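Local coordinates for cell division protein FtsI/penicillin binding protein 2 (Legionella pneumophila subsp. pneumophila ATCC 43290, PDB 4ZTK), which probably acts as a D,D-transpeptidase that cross-links peptidoglycan during cell division, at residues Thr81-Ser93 and Ala146-Phe160. Sequence-based numbering, arbitrary orientation.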
ATOM      1  N   THR A  81       1.216   5.144   1.365  1.00 25.29           N
ATOM      2  CA  THR A  81       1.178   3.744   1.794  1.00 23.25           C
ATOM      3  C   THR A  81       2.428   3.374   2.608  1.00 25.67           C
ATOM      4  O   THR A  81       2.477   2.306   3.212  1.00 22.76           O
ATOM      5  CB  THR A  81       0.982   2.742   0.618  1.00 23.05           C
ATOM      6  OG1 THR A  81       2.098   2.815  -0.283  1.00 21.01           O
ATOM      7  CG2 THR A  81      -0.313   3.039  -0.133  1.00 19.50           C
ATOM      8  N   ILE A  82       3.420   4.267   2.639  1.00 26.42           N
ATOM      9  CA  ILE A  82       4.590   4.083   3.507  1.00 25.74           C
ATOM     10  C   ILE A  82       4.265   4.396   4.969  1.00 27.20           C
ATOM     11  O   ILE A  82       4.926   3.898   5.875  1.00 24.21           O
ATOM     12  CB  ILE A  82       5.787   4.970   3.075  1.00 26.95           C
ATOM     13  CG1 ILE A  82       7.088   4.488   3.719  1.00 29.29           C
ATOM     14  CG2 ILE A  82       5.570   6.434   3.471  1.00 24.29           C
ATOM     15  CD1 ILE A  82       7.463   3.106   3.352  1.00 36.58           C
ATOM     16  N   LYS A  83       3.249   5.230   5.189  1.00 25.06           N
ATOM     17  CA  LYS A  83       2.955   5.770   6.520  1.00 24.79           C
ATOM     18  C   LYS A  83       2.811   4.738   7.650  1.00 24.44           C
ATOM     19  O   LYS A  83       3.329   4.965   8.744  1.00 27.22           O
ATOM     20  CB  LYS A  83       1.741   6.717   6.477  1.00 25.25           C
ATOM     21  CG  LYS A  83       2.044   8.093   5.872  1.00 28.30           C
ATOM     22  CD  LYS A  83       0.786   8.956   5.777  1.00 30.08           C
ATOM     23  CE  LYS A  83       1.125  10.430   5.534  1.00 32.83           C
ATOM     24  NZ  LYS A  83       1.870  10.653   4.262  1.00 27.86           N
ATOM     25  N   PRO A  84       2.106   3.611   7.402  1.00 22.94           N
ATOM     26  CA  PRO A  84       2.020   2.590   8.457  1.00 22.78           C
ATOM     27  C   PRO A  84       3.379   2.085   8.935  1.00 25.17           C
ATOM     28  O   PRO A  84       3.523   1.766  10.117  1.00 26.74           O
ATOM     29  CB  PRO A  84       1.263   1.446   7.773  1.00 26.92           C
ATOM     30  CG  PRO A  84       0.400   2.126   6.774  1.00 28.08           C
ATOM     31  CD  PRO A  84       1.234   3.279   6.257  1.00 23.62           C
ATOM     32  N   PHE A  85       4.357   2.020   8.035  1.00 22.57           N
ATOM     33  CA  PHE A  85       5.687   1.526   8.388  1.00 23.12           C
ATOM     34  C   PHE A  85       6.501   2.570   9.155  1.00 30.22           C
ATOM     35  O   PHE A  85       7.274   2.226  10.055  1.00 27.84           O
ATOM     36  CB  PHE A  85       6.427   1.045   7.139  1.00 24.23           C
ATOM     37  CG  PHE A  85       5.675  -0.015   6.375  1.00 27.32           C
ATOM     38  CD1 PHE A  85       5.788  -1.351   6.728  1.00 21.20           C
ATOM     39  CD2 PHE A  85       4.840   0.328   5.322  1.00 24.76           C
ATOM     40  CE1 PHE A  85       5.089  -2.332   6.032  1.00 27.21           C
ATOM     41  CE2 PHE A  85       4.136  -0.646   4.621  1.00 27.92           C
ATOM     42  CZ  PHE A  85       4.265  -1.984   4.982  1.00 19.96           C
ATOM     43  N   ILE A  86       6.325   3.840   8.797  1.00 25.44           N
ATOM     44  CA  ILE A  86       6.913   4.937   9.560  1.00 27.57           C
ATOM     45  C   ILE A  86       6.396   4.879  10.991  1.00 22.58           C
ATOM     46  O   ILE A  86       7.166   4.949  11.943  1.00 29.64           O
ATOM     47  CB  ILE A  86       6.551   6.310   8.959  1.00 27.63           C
ATOM     48  CG1 ILE A  86       7.191   6.491   7.583  1.00 28.42           C
ATOM     49  CG2 ILE A  86       6.979   7.438   9.889  1.00 29.05           C
ATOM     50  CD1 ILE A  86       8.702   6.560   7.610  1.00 28.85           C
ATOM     51  N   ALA A  87       5.082   4.737  11.130  1.00 25.70           N
ATOM     52  CA  ALA A  87       4.453   4.645  12.442  1.00 31.10           C
ATOM     53  C   ALA A  87       4.950   3.429  13.217  1.00 29.64           C
ATOM     54  O   ALA A  87       5.220   3.522  14.413  1.00 32.10           O
ATOM     55  CB  ALA A  87       2.939   4.602  12.307  1.00 23.47           C
ATOM     56  N   ALA A  88       5.058   2.293  12.533  1.00 33.82           N
ATOM     57  CA  ALA A  88       5.507   1.052  13.157  1.00 31.33           C
ATOM     58  C   ALA A  88       6.910   1.203  13.720  1.00 29.54           C
ATOM     59  O   ALA A  88       7.177   0.814  14.857  1.00 29.87           O
ATOM     60  CB  ALA A  88       5.464  -0.094  12.156  1.00 32.75           C
ATOM     61  N   ALA A  89       7.803   1.774  12.917  1.00 31.27           N
ATOM     62  CA  ALA A  89       9.183   1.995  13.338  1.00 35.65           C
ATOM     63  C   ALA A  89       9.245   2.883  14.575  1.00 35.39           C
ATOM     64  O   ALA A  89      10.014   2.620  15.500  1.00 35.34           O
ATOM     65  CB  ALA A  89       9.987   2.611  12.203  1.00 38.59           C
ATOM     66  N   ALA A  90       8.424   3.928  14.594  1.00 32.75           N
ATOM     67  CA  ALA A  90       8.424   4.884  15.695  1.00 35.52           C
ATOM     68  C   ALA A  90       7.849   4.276  16.967  1.00 37.60           C
ATOM     69  O   ALA A  90       8.393   4.464  18.057  1.00 43.42           O
ATOM     70  CB  ALA A  90       7.643   6.128  15.313  1.00 35.11           C
ATOM     71  N   ILE A  91       6.736   3.565  16.817  1.00 32.95           N
ATOM     72  CA  ILE A  91       6.067   2.903  17.934  1.00 35.47           C
ATOM     73  C   ILE A  91       6.944   1.802  18.528  1.00 41.04           C
ATOM     74  O   ILE A  91       6.985   1.612  19.740  1.00 44.35           O
ATOM     75  CB  ILE A  91       4.717   2.285  17.488  1.00 60.07           C
ATOM     76  CG1 ILE A  91       3.710   3.384  17.156  1.00 57.39           C
ATOM     77  CG2 ILE A  91       4.144   1.374  18.563  1.00 64.89           C
ATOM     78  CD1 ILE A  91       3.515   4.371  18.273  1.00 66.58           C
ATOM     79  N   ASN A  92       7.652   1.082  17.665  1.00 39.63           N
ATOM     80  CA  ASN A  92       8.404  -0.087  18.101  1.00 38.03           C
ATOM     81  C   ASN A  92       9.695   0.249  18.844  1.00 42.55           C
ATOM     82  O   ASN A  92      10.187  -0.562  19.631  1.00 46.12           O
ATOM     83  CB  ASN A  92       8.703  -0.997  16.910  1.00 40.12           C
ATOM     84  CG  ASN A  92       9.035  -2.411  17.327  1.00 37.79           C
ATOM     85  OD1 ASN A  92       8.154  -3.176  17.722  1.00 42.66           O
ATOM     86  ND2 ASN A  92      10.303  -2.774  17.227  1.00 30.89           N
ATOM     87  N   SER A  93      10.233   1.443  18.600  1.00 48.09           N
ATOM     88  CA  SER A  93      11.506   1.853  19.195  1.00 57.37           C
ATOM     89  C   SER A  93      11.339   2.479  20.579  1.00 63.87           C
ATOM     90  O   SER A  93      10.321   3.105  20.876  1.00 69.31           O
ATOM     91  CB  SER A  93      12.253   2.816  18.266  1.00 53.10           C
ATOM     92  OG  SER A  93      11.571   4.051  18.143  1.00 53.34           O
ATOM     93  N   ALA A 146      11.832  10.234  15.240  1.00 34.91           N
ATOM     94  CA  ALA A 146      12.335   8.869  15.372  1.00 30.95           C
ATOM     95  C   ALA A 146      13.823   8.822  15.042  1.00 40.87           C
ATOM     96  O   ALA A 146      14.595   8.135  15.709  1.00 45.70           O
ATOM     97  CB  ALA A 146      11.553   7.915  14.467  1.00 28.90           C
ATOM     98  N   GLY A 147      14.218   9.557  14.009  1.00 39.43           N
ATOM     99  CA  GLY A 147      15.621   9.673  13.658  1.00 32.93           C
ATOM    100  C   GLY A 147      16.021   8.787  12.498  1.00 38.25           C
ATOM    101  O   GLY A 147      15.387   7.766  12.230  1.00 30.68           O
ATOM    102  N   VAL A 148      17.091   9.177  11.817  1.00 35.70           N
ATOM    103  CA  VAL A 148      17.573   8.454  10.645  1.00 36.32           C
ATOM    104  C   VAL A 148      17.930   6.975  10.885  1.00 41.43           C
ATOM    105  O   VAL A 148      17.521   6.119  10.099  1.00 40.61           O
ATOM    106  CB  VAL A 148      18.737   9.208   9.957  1.00 46.86           C
ATOM    107  CG1 VAL A 148      19.389   8.347   8.882  1.00 46.85           C
ATOM    108  CG2 VAL A 148      18.229  10.514   9.371  1.00 41.42           C
ATOM    109  N   PRO A 149      18.684   6.664  11.963  1.00 41.72           N
ATOM    110  CA  PRO A 149      19.004   5.246  12.175  1.00 42.37           C
ATOM    111  C   PRO A 149      17.759   4.381  12.372  1.00 41.63           C
ATOM    112  O   PRO A 149      17.669   3.303  11.785  1.00 45.32           O
ATOM    113  CB  PRO A 149      19.837   5.264  13.460  1.00 41.47           C
ATOM    114  CG  PRO A 149      20.440   6.619  13.493  1.00 42.96           C
ATOM    115  CD  PRO A 149      19.385   7.527  12.933  1.00 39.18           C
ATOM    116  N   VAL A 150      16.809   4.857  13.171  1.00 38.74           N
ATOM    117  CA  VAL A 150      15.599   4.092  13.455  1.00 34.97           C
ATOM    118  C   VAL A 150      14.771   3.871  12.195  1.00 35.26           C
ATOM    119  O   VAL A 150      14.364   2.743  11.894  1.00 35.91           O
ATOM    120  CB  VAL A 150      14.731   4.783  14.531  1.00 34.50           C
ATOM    121  CG1 VAL A 150      13.382   4.089  14.658  1.00 29.73           C
ATOM    122  CG2 VAL A 150      15.461   4.802  15.869  1.00 39.14           C
ATOM    123  N   ILE A 151      14.531   4.950  11.455  1.00 33.16           N
ATOM    124  CA  ILE A 151      13.676   4.886  10.273  1.00 35.70           C
ATOM    125  C   ILE A 151      14.313   4.098   9.121  1.00 37.32           C
ATOM    126  O   ILE A 151      13.671   3.239   8.525  1.00 32.90           O
ATOM    127  CB  ILE A 151      13.262   6.291   9.792  1.00 34.39           C
ATOM    128  CG1 ILE A 151      12.353   6.962  10.826  1.00 32.44           C
ATOM    129  CG2 ILE A 151      12.552   6.212   8.441  1.00 27.83           C
ATOM    130  CD1 ILE A 151      11.009   6.253  11.033  1.00 24.89           C
ATOM    131  N   ARG A 152      15.572   4.389   8.806  1.00 36.86           N
ATOM    132  CA  ARG A 152      16.233   3.695   7.703  1.00 39.28           C
ATOM    133  C   ARG A 152      16.369   2.193   7.961  1.00 36.81           C
ATOM    134  O   ARG A 152      16.099   1.383   7.080  1.00 37.02           O
ATOM    135  CB  ARG A 152      17.605   4.301   7.409  1.00 35.78           C
ATOM    136  CG  ARG A 152      17.559   5.631   6.682  1.00 45.28           C
ATOM    137  CD  ARG A 152      18.925   5.959   6.093  1.00 49.69           C
ATOM    138  NE  ARG A 152      19.316   4.984   5.081  1.00 54.16           N
ATOM    139  CZ  ARG A 152      20.521   4.923   4.525  1.00 58.39           C
ATOM    140  NH1 ARG A 152      21.464   5.781   4.886  1.00 57.25           N
ATOM    141  NH2 ARG A 152      20.784   3.996   3.613  1.00 67.45           N
ATOM    142  N   LYS A 153      16.785   1.831   9.171  1.00 36.82           N
ATOM    143  CA  LYS A 153      16.975   0.427   9.526  1.00 38.22           C
ATOM    144  C   LYS A 153      15.663  -0.349   9.520  1.00 37.17           C
ATOM    145  O   LYS A 153      15.567  -1.420   8.918  1.00 34.54           O
ATOM    146  CB  LYS A 153      17.645   0.301  10.893  1.00 41.12           C
ATOM    147  CG  LYS A 153      17.614  -1.109  11.466  1.00 56.19           C
ATOM    148  CD  LYS A 153      18.447  -1.210  12.736  1.00 70.54           C
ATOM    149  CE  LYS A 153      18.304  -2.580  13.380  1.00 77.95           C
ATOM    150  NZ  LYS A 153      16.884  -2.874  13.744  1.00 79.49           N
ATOM    151  N   LYS A 154      14.652   0.188  10.193  1.00 38.67           N
ATOM    152  CA  LYS A 154      13.389  -0.527  10.318  1.00 35.76           C
ATOM    153  C   LYS A 154      12.656  -0.635   8.982  1.00 31.38           C
ATOM    154  O   LYS A 154      12.079  -1.677   8.676  1.00 33.13           O
ATOM    155  CB  LYS A 154      12.499   0.091  11.401  1.00 33.67           C
ATOM    156  CG  LYS A 154      11.237  -0.717  11.700  1.00 36.96           C
ATOM    157  CD  LYS A 154      11.568  -2.138  12.141  1.00 33.51           C
ATOM    158  CE  LYS A 154      12.375  -2.148  13.427  1.00 33.83           C
ATOM    159  NZ  LYS A 154      12.836  -3.522  13.763  1.00 40.47           N
ATOM    160  N   LEU A 155      12.689   0.423   8.177  1.00 28.45           N
ATOM    161  CA  LEU A 155      12.032   0.363   6.870  1.00 26.76           C
ATOM    162  C   LEU A 155      12.769  -0.586   5.921  1.00 30.78           C
ATOM    163  O   LEU A 155      12.148  -1.244   5.084  1.00 33.06           O
ATOM    164  CB  LEU A 155      11.871   1.751   6.247  1.00 34.43           C
ATOM    165  CG  LEU A 155      10.473   2.352   6.440  1.00 40.63           C
ATOM    166  CD1 LEU A 155      10.153   2.536   7.919  1.00 34.46           C
ATOM    167  CD2 LEU A 155      10.327   3.664   5.683  1.00 34.16           C
ATOM    168  N   THR A 156      14.088  -0.660   6.066  1.00 24.95           N
ATOM    169  CA  THR A 156      14.879  -1.603   5.287  1.00 28.85           C
ATOM    170  C   THR A 156      14.462  -3.027   5.642  1.00 35.74           C
ATOM    171  O   THR A 156      14.280  -3.869   4.764  1.00 32.37           O
ATOM    172  CB  THR A 156      16.395  -1.403   5.520  1.00 29.23           C
ATOM    173  OG1 THR A 156      16.803  -0.168   4.919  1.00 32.94           O
ATOM    174  CG2 THR A 156      17.210  -2.552   4.909  1.00 28.92           C
ATOM    175  N   GLU A 157      14.284  -3.275   6.933  1.00 30.67           N
ATOM    176  CA  GLU A 157      13.820  -4.575   7.403  1.00 31.32           C
ATOM    177  C   GLU A 157      12.425  -4.939   6.896  1.00 29.82           C
ATOM    178  O   GLU A 157      12.093  -6.119   6.791  1.00 34.31           O
ATOM    179  CB  GLU A 157      13.865  -4.633   8.930  1.00 35.36           C
ATOM    180  CG  GLU A 157      15.277  -4.704   9.482  1.00 47.13           C
ATOM    181  CD  GLU A 157      15.317  -4.704  10.998  1.00 61.28           C
ATOM    182  OE1 GLU A 157      16.430  -4.667  11.563  1.00 69.99           O
ATOM    183  OE2 GLU A 157      14.238  -4.738  11.625  1.00 66.87           O
ATOM    184  N   PHE A 158      11.606  -3.932   6.600  1.00 30.33           N
ATOM    185  CA  PHE A 158      10.286  -4.162   6.015  1.00 27.83           C
ATOM    186  C   PHE A 158      10.339  -4.414   4.505  1.00 37.15           C
ATOM    187  O   PHE A 158       9.304  -4.658   3.876  1.00 28.49           O
ATOM    188  CB  PHE A 158       9.347  -2.982   6.287  1.00 32.64           C
ATOM    189  CG  PHE A 158       8.621  -3.073   7.600  1.00 29.76           C
ATOM    190  CD1 PHE A 158       7.663  -4.052   7.809  1.00 27.64           C
ATOM    191  CD2 PHE A 158       8.880  -2.162   8.615  1.00 34.48           C
ATOM    192  CE1 PHE A 158       6.982  -4.133   9.014  1.00 33.58           C
ATOM    193  CE2 PHE A 158       8.203  -2.236   9.826  1.00 36.07           C
ATOM    194  CZ  PHE A 158       7.255  -3.226  10.026  1.00 33.66           C
ATOM    195  N   GLY A 159      11.533  -4.330   3.924  1.00 31.68           N
ATOM    196  CA  GLY A 159      11.703  -4.600   2.508  1.00 30.43           C
ATOM    197  C   GLY A 159      11.783  -3.352   1.647  1.00 39.47           C
ATOM    198  O   GLY A 159      11.719  -3.438   0.422  1.00 40.30           O
ATOM    199  N   PHE A 160      11.919  -2.189   2.278  1.00 29.24           N
ATOM    200  CA  PHE A 160      12.035  -0.941   1.533  1.00 29.46           C
ATOM    201  C   PHE A 160      13.488  -0.576   1.221  1.00 33.74           C
ATOM    202  O   PHE A 160      14.380  -0.733   2.056  1.00 33.64           O
ATOM    203  CB  PHE A 160      11.354   0.214   2.277  1.00 26.99           C
ATOM    204  CG  PHE A 160       9.866   0.087   2.349  1.00 27.30           C
ATOM    205  CD1 PHE A 160       9.073   0.480   1.283  1.00 28.74           C
ATOM    206  CD2 PHE A 160       9.255  -0.439   3.476  1.00 24.59           C
ATOM    207  CE1 PHE A 160       7.691   0.359   1.342  1.00 32.56           C
ATOM    208  CE2 PHE A 160       7.872  -0.565   3.544  1.00 26.10           C
ATOM    209  CZ  PHE A 160       7.089  -0.167   2.474  1.00 27.02           C
TER
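K154 NZ is gripped by a side chain and a backbone carbonyl, and the chain that leads to it packs on A89. K154 NZ forms a salt bridge with E157 OE2 at 2.8 Å, on the syn side but tilted out of the carboxylate plane, and it also bonds I213 O. K153 holds the other oxygen of E157. This is helix-helix packing in the penicillin-binding transpeptidase fold. Helix 83-92 carries the lysine of a probable SxxK motif (S80, K83). In this family the serine of that motif is the nucleophile. The axes of helices 83-92 and 148-157 approach to 9.3 Å. Their N-to-C directions differ by 120°.

A89 is a knob in a hole formed by V150, I151, K154 and L155. With chi1 at -173°, K154 swings CG away from its own amide and lays it 3.6 Å from A89 CB. Bends at chi2 and chi3 then turn the amine toward E157. I86 CD1 meets L155 CD2 at 3.8 Å and also touches I151. The other methyl of L155, CD1, rests on the carbonyl oxygen of F85.

Past the end of helix 148-157, the chain turns in a Schellman motif at G159. F158 and F160 on either side of it both reach F85. F85 points its edge at the F158 face, with planes at 68° and F85 CD1 3.4 Å from F158 CG. F160 in turn points its edge at the F85 face, with CE2 over the ring centre. I82 CD1 sits over the F160 face, 3.4 Å from the ring centroid, a CH-pi contact. Y196 of helix 189-200 adds another edge-to-face partner to F85.

At the C-terminal end of helix 83-92, S93 OG donates a hydrogen bond to A90 O at 3.2 Å from above the carbonyl plane, and V150 CG1 packs against that hydroxyl.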